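Local atomic coordinates of cyclin homolog (Herpesvirus saimiri, PDB entry 2F2C), a protein that is a viral cyclin of the D subfamily that may contribute to cell transformation and rapid T-cell proliferation during latent infection of susceptible hosts. Residues V102-K107 against N134-I139; S106-V111 against D146-L151. All blocks are in the same frame, centred on the assembly; numbering follows the deposited sequence.

How the interactions relate
Both contacts lie in the N-terminal cyclin domain and use helix 94-109, with Ser106 and Lys107 belonging to both. Interaction 1 packs the helix against helix 129-142. Interaction 2 joins its continuation, 106-111, to the loop between helices 129-142 and 156-162. Along the chain the order is 102-107, 106-111, 134-139, 146-151, and the two contacts lie about 11 Å apart, centre to centre, on the same side of the chain's centre. Each contact has a buried Glu paired with a basic residue of helix 94-109. Lys107 and Glu136 bond to the other protein of the assembly; Arg109 and Glu148 tie the helix to the loop, and Ile108 and Thr147 also pack on that partner, so both contacts border it.

Interaction 1 (V102-K107 against N134-I139); sequences VLIGSK and NQEKDI
The carboxylate of Glu136 is the flat group here: Lys107 NZ comes to its edge, and Leu103 CD2 stands above its plane, nearest to OE2 at 3.7 Å. The ammonium takes the syn lone pair of OE2, on the side of the other oxygen, in a salt bridge of 2.6 Å from NZ of Lys107 to OE2 of Glu136. The lysine chain, extended beyond CG, meets the glutamate side chain at about a right angle. Glu136 has CG anti to the backbone N (chi1 -168°), and this methylene rests on Ile104, with Glu136 CG 3.5 Å from Ile104 CG1. Ile104 bridges to the next turn of the opposite helix, where its CD1 lies 3.7 Å from Ile139 CG2. The glutamate thus lays its aliphatic part against Ile104 and brings OE2 under the Leu103 methyl and to the lysine. The axes of 102-107 and 134-139 cross at -74° and come within 10.6 Å, a separation spanned by side chains. On the helix itself, Leu103 O accepts from both Lys107 N and Ser106 OG, and the serine hydroxyl is also hydrogen-bonded to Met114 N. The pair faces the other protein of the assembly: Lys107 NZ makes two hydrogen bonds to that chain's backbone, and Glu136 OE1 makes one. A lysine and a glutamate of the cyclin box that together bind backbone of the partner chain are consistent with the kinase-binding Lys-Glu pair of cyclins. The two charges are buried, and each would offset the other's cost of burial. With OE2 engaged by the lysine and OE1 bonded to the partner, the salt bridge probably fixes the carboxylate's rotation and sets both groups for binding the backbone of the other protein chain.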
ATOM      1  N   VAL A 102      -0.455  -0.678  17.870  1.00 65.94           N
ATOM      2  CA  VAL A 102       0.381   0.428  17.400  1.00 65.10           C
ATOM      3  C   VAL A 102       1.668  -0.093  16.763  1.00 64.92           C
ATOM      4  O   VAL A 102       2.138   0.465  15.775  1.00 64.89           O
ATOM      5  CB  VAL A 102       0.717   1.414  18.545  1.00 64.80           C
ATOM      6  CG1 VAL A 102       1.799   2.391  18.136  1.00 63.89           C
ATOM      7  CG2 VAL A 102      -0.522   2.166  18.953  1.00 65.10           C
ATOM      8  N   LEU A 103       2.240  -1.159  17.323  1.00 64.78           N
ATOM      9  CA  LEU A 103       3.445  -1.729  16.740  1.00 64.79           C
ATOM     10  C   LEU A 103       3.136  -2.203  15.318  1.00 65.28           C
ATOM     11  O   LEU A 103       3.802  -1.771  14.370  1.00 65.62           O
ATOM     12  CB  LEU A 103       4.058  -2.845  17.601  1.00 64.69           C
ATOM     13  CG  LEU A 103       5.381  -3.453  17.087  1.00 64.20           C
ATOM     14  CD1 LEU A 103       6.516  -2.455  17.110  1.00 63.89           C
ATOM     15  CD2 LEU A 103       5.787  -4.667  17.884  1.00 64.01           C
ATOM     16  N   ILE A 104       2.109  -3.043  15.160  1.00 64.96           N
ATOM     17  CA  ILE A 104       1.761  -3.551  13.833  1.00 65.04           C
ATOM     18  C   ILE A 104       1.429  -2.398  12.879  1.00 65.05           C
ATOM     19  O   ILE A 104       1.957  -2.352  11.751  1.00 64.94           O
ATOM     20  CB  ILE A 104       0.630  -4.632  13.902  1.00 65.30           C
ATOM     21  CG1 ILE A 104       1.161  -5.918  14.545  1.00 65.34           C
ATOM     22  CG2 ILE A 104       0.127  -4.997  12.522  1.00 64.42           C
ATOM     23  CD1 ILE A 104       0.109  -6.777  15.178  1.00 64.73           C
ATOM     24  N   GLY A 105       0.593  -1.469  13.360  1.00 64.83           N
ATOM     25  CA  GLY A 105       0.139  -0.293  12.605  1.00 64.54           C
ATOM     26  C   GLY A 105       1.289   0.557  12.107  1.00 65.02           C
ATOM     27  O   GLY A 105       1.407   0.821  10.903  1.00 65.59           O
ATOM     28  N   SER A 106       2.170   0.947  13.017  1.00 65.09           N
ATOM     29  CA  SER A 106       3.291   1.782  12.652  1.00 65.81           C
ATOM     30  C   SER A 106       4.165   1.061  11.629  1.00 66.36           C
ATOM     31  O   SER A 106       4.686   1.670  10.698  1.00 66.11           O
ATOM     32  CB  SER A 106       4.104   2.146  13.883  1.00 65.96           C
ATOM     33  OG  SER A 106       4.973   1.089  14.230  1.00 66.55           O
ATOM     34  N   LYS A 107       4.293  -0.248  11.796  1.00 67.05           N
ATOM     35  CA  LYS A 107       5.039  -1.054  10.865  1.00 67.62           C
ATOM     36  C   LYS A 107       4.436  -1.032   9.470  1.00 68.25           C
ATOM     37  O   LYS A 107       5.135  -1.300   8.497  1.00 68.88           O
ATOM     38  CB  LYS A 107       5.152  -2.490  11.366  1.00 67.55           C
ATOM     39  CG  LYS A 107       6.320  -2.730  12.304  1.00 67.46           C
ATOM     40  CD  LYS A 107       6.480  -4.217  12.564  1.00 67.30           C
ATOM     41  CE  LYS A 107       7.436  -4.498  13.687  1.00 66.36           C
ATOM     42  NZ  LYS A 107       7.479  -5.956  13.917  1.00 66.74           N
ATOM     43  N   ASN A 134       5.419 -11.875  21.387  1.00 72.96           N
ATOM     44  CA  ASN A 134       4.406 -12.922  21.373  1.00 72.49           C
ATOM     45  C   ASN A 134       2.994 -12.380  21.152  1.00 72.51           C
ATOM     46  O   ASN A 134       2.166 -13.022  20.512  1.00 72.45           O
ATOM     47  CB  ASN A 134       4.492 -13.788  22.632  1.00 72.12           C
ATOM     48  CG  ASN A 134       5.586 -14.838  22.534  1.00 71.54           C
ATOM     49  OD1 ASN A 134       6.601 -14.762  23.227  1.00 70.77           O
ATOM     50  ND2 ASN A 134       5.392 -15.816  21.655  1.00 70.36           N
ATOM     51  N   GLN A 135       2.739 -11.178  21.662  1.00 72.68           N
ATOM     52  CA  GLN A 135       1.443 -10.520  21.500  1.00 72.73           C
ATOM     53  C   GLN A 135       1.244 -10.019  20.072  1.00 72.91           C
ATOM     54  O   GLN A 135       0.115 -10.023  19.566  1.00 73.42           O
ATOM     55  CB  GLN A 135       1.283  -9.373  22.508  1.00 72.79           C
ATOM     56  CG  GLN A 135      -0.090  -8.715  22.522  1.00 72.37           C
ATOM     57  CD  GLN A 135      -1.191  -9.709  22.786  1.00 71.91           C
ATOM     58  OE1 GLN A 135      -1.439 -10.076  23.937  1.00 71.26           O
ATOM     59  NE2 GLN A 135      -1.857 -10.152  21.722  1.00 71.02           N
ATOM     60  N   GLU A 136       2.330  -9.589  19.426  1.00 72.71           N
ATOM     61  CA  GLU A 136       2.297  -9.249  17.996  1.00 72.32           C
ATOM     62  C   GLU A 136       2.015 -10.504  17.177  1.00 72.05           C
ATOM     63  O   GLU A 136       1.261 -10.466  16.204  1.00 72.17           O
ATOM     64  CB  GLU A 136       3.611  -8.615  17.533  1.00 72.03           C
ATOM     65  CG  GLU A 136       3.523  -7.979  16.153  1.00 71.18           C
ATOM     66  CD  GLU A 136       4.862  -7.907  15.440  1.00 70.58           C
ATOM     67  OE1 GLU A 136       5.565  -8.944  15.386  1.00 71.52           O
ATOM     68  OE2 GLU A 136       5.202  -6.826  14.909  1.00 68.90           O
ATOM     69  N   LYS A 137       2.624 -11.609  17.592  1.00 71.87           N
ATOM     70  CA  LYS A 137       2.494 -12.893  16.914  1.00 71.86           C
ATOM     71  C   LYS A 137       1.100 -13.491  17.098  1.00 71.63           C
ATOM     72  O   LYS A 137       0.569 -14.108  16.181  1.00 71.45           O
ATOM     73  CB  LYS A 137       3.556 -13.839  17.450  1.00 71.74           C
ATOM     74  CG  LYS A 137       3.722 -15.115  16.668  1.00 72.92           C
ATOM     75  CD  LYS A 137       5.194 -15.570  16.654  1.00 74.81           C
ATOM     76  CE  LYS A 137       5.777 -15.783  18.056  1.00 74.97           C
ATOM     77  NZ  LYS A 137       7.267 -15.665  18.046  1.00 75.74           N
ATOM     78  N   ASP A 138       0.509 -13.295  18.279  1.00 71.43           N
ATOM     79  CA  ASP A 138      -0.835 -13.794  18.558  1.00 71.16           C
ATOM     80  C   ASP A 138      -1.927 -12.986  17.856  1.00 70.96           C
ATOM     81  O   ASP A 138      -2.869 -13.571  17.303  1.00 70.49           O
ATOM     82  CB  ASP A 138      -1.085 -13.904  20.063  1.00 71.27           C
ATOM     83  CG  ASP A 138      -0.539 -15.212  20.659  1.00 72.41           C
ATOM     84  OD1 ASP A 138      -0.170 -15.221  21.859  1.00 73.82           O
ATOM     85  OD2 ASP A 138      -0.440 -16.280  20.013  1.00 71.95           O
ATOM     86  N   ILE A 139      -1.798 -11.655  17.866  1.00 70.76           N
ATOM     87  CA  ILE A 139      -2.695 -10.785  17.080  1.00 70.52           C
ATOM     88  C   ILE A 139      -2.685 -11.137  15.586  1.00 70.66           C
ATOM     89  O   ILE A 139      -3.732 -11.414  14.988  1.00 70.68           O
ATOM     90  CB  ILE A 139      -2.349  -9.298  17.253  1.00 70.38           C
ATOM     91  CG1 ILE A 139      -2.719  -8.813  18.653  1.00 69.73           C
ATOM     92  CG2 ILE A 139      -3.066  -8.458  16.188  1.00 69.71           C
ATOM     93  CD1 ILE A 139      -2.114  -7.485  18.993  1.00 68.88           C
TER

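Interaction 2 (S106-V111 against D146-L151); sequences SKIRTV and DTEAVL
In the cyclin box, the all-helical fold of this domain, Ile108 and Arg109 of helix 94-109 meet Thr147, Glu148 and Leu151 of the irregular loop between helices 129-142 and 156-162. The centre is a buried salt bridge. Arg109 grips Glu148 side-on, with NE at 3.2 Å and NH2 at 3.0 Å from the same OE1. Both donors reach OE1 from one face of the carboxylate, whose plane is turned 50° from the guanidinium. A bend at chi2 (47°) brings CD of Glu148 round toward the arginine; OE1 also accepts a weak bond from Ala149 N. Its other oxygen, OE2, lies beside the methyl CG2 of Ile108, while Ile108 CD1 touches OG1 of Thr147. The guanidinium is shared between acids: Arg109 NH1 forms a salt bridge with Asp154 OD1, and Leu151 N bonds to OD2 of that same aspartate. Arg109 thus ties the helix to two points of the loop, and the two acids would offset its buried charge. Leu151 reaches toward the arginine tip to tip, and its CD1 lies over one face of the guanidinium, offset toward the rim, with Leu151 CD1 3.5 Å from Arg109 NH1.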
ATOM      1  N   SER A 106       2.170   0.947  13.017  1.00 65.09           N
ATOM      2  CA  SER A 106       3.291   1.782  12.652  1.00 65.81           C
ATOM      3  C   SER A 106       4.165   1.061  11.629  1.00 66.36           C
ATOM      4  O   SER A 106       4.686   1.670  10.698  1.00 66.11           O
ATOM      5  CB  SER A 106       4.104   2.146  13.883  1.00 65.96           C
ATOM      6  OG  SER A 106       4.973   1.089  14.230  1.00 66.55           O
ATOM      7  N   LYS A 107       4.293  -0.248  11.796  1.00 67.05           N
ATOM      8  CA  LYS A 107       5.039  -1.054  10.865  1.00 67.62           C
ATOM      9  C   LYS A 107       4.436  -1.032   9.470  1.00 68.25           C
ATOM     10  O   LYS A 107       5.135  -1.300   8.497  1.00 68.88           O
ATOM     11  CB  LYS A 107       5.152  -2.490  11.366  1.00 67.55           C
ATOM     12  CG  LYS A 107       6.320  -2.730  12.304  1.00 67.46           C
ATOM     13  CD  LYS A 107       6.480  -4.217  12.564  1.00 67.30           C
ATOM     14  CE  LYS A 107       7.436  -4.498  13.687  1.00 66.36           C
ATOM     15  NZ  LYS A 107       7.479  -5.956  13.917  1.00 66.74           N
ATOM     16  N   ILE A 108       3.152  -0.717   9.350  1.00 68.98           N
ATOM     17  CA  ILE A 108       2.512  -0.761   8.016  1.00 69.37           C
ATOM     18  C   ILE A 108       2.309   0.624   7.399  1.00 69.63           C
ATOM     19  O   ILE A 108       2.540   0.782   6.205  1.00 69.56           O
ATOM     20  CB  ILE A 108       1.158  -1.541   8.042  1.00 69.43           C
ATOM     21  CG1 ILE A 108       1.389  -2.991   8.450  1.00 69.22           C
ATOM     22  CG2 ILE A 108       0.446  -1.458   6.683  1.00 67.55           C
ATOM     23  CD1 ILE A 108       0.114  -3.713   8.825  1.00 70.00           C
ATOM     24  N   ARG A 109       1.876   1.609   8.195  1.00 69.20           N
ATOM     25  CA  ARG A 109       1.489   2.898   7.633  1.00 69.60           C
ATOM     26  C   ARG A 109       2.479   4.040   7.865  1.00 70.30           C
ATOM     27  O   ARG A 109       2.126   5.207   7.699  1.00 70.67           O
ATOM     28  CB  ARG A 109       0.104   3.307   8.141  1.00 69.50           C
ATOM     29  CG  ARG A 109      -1.084   2.571   7.486  1.00 69.82           C
ATOM     30  CD  ARG A 109      -1.388   2.973   6.032  1.00 67.07           C
ATOM     31  NE  ARG A 109      -2.615   2.323   5.580  1.00 67.68           N
ATOM     32  CZ  ARG A 109      -3.719   2.961   5.181  1.00 67.52           C
ATOM     33  NH1 ARG A 109      -3.761   4.276   5.158  1.00 67.69           N
ATOM     34  NH2 ARG A 109      -4.790   2.285   4.798  1.00 67.55           N
ATOM     35  N   THR A 110       3.715   3.718   8.230  1.00 70.95           N
ATOM     36  CA  THR A 110       4.703   4.748   8.562  1.00 71.74           C
ATOM     37  C   THR A 110       6.141   4.319   8.222  1.00 72.03           C
ATOM     38  O   THR A 110       6.461   3.131   8.155  1.00 72.05           O
ATOM     39  CB  THR A 110       4.549   5.182  10.054  1.00 71.93           C
ATOM     40  OG1 THR A 110       4.639   6.612  10.172  1.00 71.42           O
ATOM     41  CG2 THR A 110       5.692   4.653  10.918  1.00 72.51           C
ATOM     42  N   VAL A 111       7.003   5.297   7.998  1.00 72.42           N
ATOM     43  CA  VAL A 111       8.282   5.018   7.354  1.00 73.20           C
ATOM     44  C   VAL A 111       9.307   4.561   8.390  1.00 73.97           C
ATOM     45  O   VAL A 111      10.163   3.734   8.108  1.00 74.37           O
ATOM     46  CB  VAL A 111       8.769   6.227   6.493  1.00 72.63           C
ATOM     47  CG1 VAL A 111       8.840   7.486   7.322  1.00 72.52           C
ATOM     48  CG2 VAL A 111      10.102   5.953   5.877  1.00 73.07           C
ATOM     49  N   ASP A 146      -4.678 -10.497   7.927  1.00 71.85           N
ATOM     50  CA  ASP A 146      -5.481  -9.509   7.201  1.00 71.56           C
ATOM     51  C   ASP A 146      -5.548  -8.222   8.041  1.00 71.01           C
ATOM     52  O   ASP A 146      -6.559  -7.950   8.703  1.00 70.81           O
ATOM     53  CB  ASP A 146      -6.869 -10.108   6.893  1.00 71.71           C
ATOM     54  CG  ASP A 146      -7.793  -9.184   6.069  1.00 72.43           C
ATOM     55  OD1 ASP A 146      -7.475  -8.024   5.715  1.00 72.21           O
ATOM     56  OD2 ASP A 146      -8.922  -9.577   5.727  1.00 75.03           O
ATOM     57  N   THR A 147      -4.470  -7.434   7.986  1.00 70.38           N
ATOM     58  CA  THR A 147      -4.252  -6.303   8.902  1.00 70.26           C
ATOM     59  C   THR A 147      -4.710  -4.943   8.392  1.00 70.25           C
ATOM     60  O   THR A 147      -5.173  -4.105   9.163  1.00 70.65           O
ATOM     61  CB  THR A 147      -2.777  -6.195   9.249  1.00 70.14           C
ATOM     62  OG1 THR A 147      -2.025  -6.108   8.033  1.00 70.54           O
ATOM     63  CG2 THR A 147      -2.283  -7.474   9.886  1.00 70.04           C
ATOM     64  N   GLU A 148      -4.522  -4.708   7.101  1.00 70.39           N
ATOM     65  CA  GLU A 148      -4.971  -3.495   6.415  1.00 70.24           C
ATOM     66  C   GLU A 148      -6.511  -3.314   6.477  1.00 70.07           C
ATOM     67  O   GLU A 148      -7.241  -4.247   6.872  1.00 69.83           O
ATOM     68  CB  GLU A 148      -4.469  -3.561   4.968  1.00 70.23           C
ATOM     69  CG  GLU A 148      -4.249  -2.236   4.271  1.00 71.73           C
ATOM     70  CD  GLU A 148      -3.465  -1.225   5.110  1.00 73.48           C
ATOM     71  OE1 GLU A 148      -4.096  -0.462   5.908  1.00 71.31           O
ATOM     72  OE2 GLU A 148      -2.219  -1.174   4.939  1.00 73.21           O
ATOM     73  N   ALA A 149      -6.988  -2.119   6.107  1.00 69.86           N
ATOM     74  CA  ALA A 149      -8.423  -1.737   6.166  1.00 70.22           C
ATOM     75  C   ALA A 149      -8.679  -0.346   5.595  1.00 70.32           C
ATOM     76  O   ALA A 149      -7.792   0.492   5.574  1.00 70.82           O
ATOM     77  CB  ALA A 149      -8.948  -1.787   7.602  1.00 69.93           C
ATOM     78  N   VAL A 150      -9.893  -0.078   5.141  1.00 70.62           N
ATOM     79  CA  VAL A 150     -10.201   1.294   4.774  1.00 71.09           C
ATOM     80  C   VAL A 150     -10.257   2.166   6.053  1.00 71.50           C
ATOM     81  O   VAL A 150     -11.012   1.870   6.975  1.00 71.55           O
ATOM     82  CB  VAL A 150     -11.502   1.408   3.979  1.00 70.75           C
ATOM     83  CG1 VAL A 150     -11.900   2.868   3.855  1.00 71.25           C
ATOM     84  CG2 VAL A 150     -11.332   0.814   2.612  1.00 69.82           C
ATOM     85  N   LEU A 151      -9.437   3.214   6.102  1.00 71.68           N
ATOM     86  CA  LEU A 151      -9.374   4.097   7.265  1.00 72.07           C
ATOM     87  C   LEU A 151     -10.130   5.369   6.988  1.00 72.38           C
ATOM     88  O   LEU A 151     -10.010   5.928   5.891  1.00 72.59           O
ATOM     89  CB  LEU A 151      -7.930   4.488   7.554  1.00 71.90           C
ATOM     90  CG  LEU A 151      -6.997   3.322   7.754  1.00 71.90           C
ATOM     91  CD1 LEU A 151      -5.602   3.837   8.065  1.00 70.72           C
ATOM     92  CD2 LEU A 151      -7.556   2.507   8.898  1.00 72.16           C
TER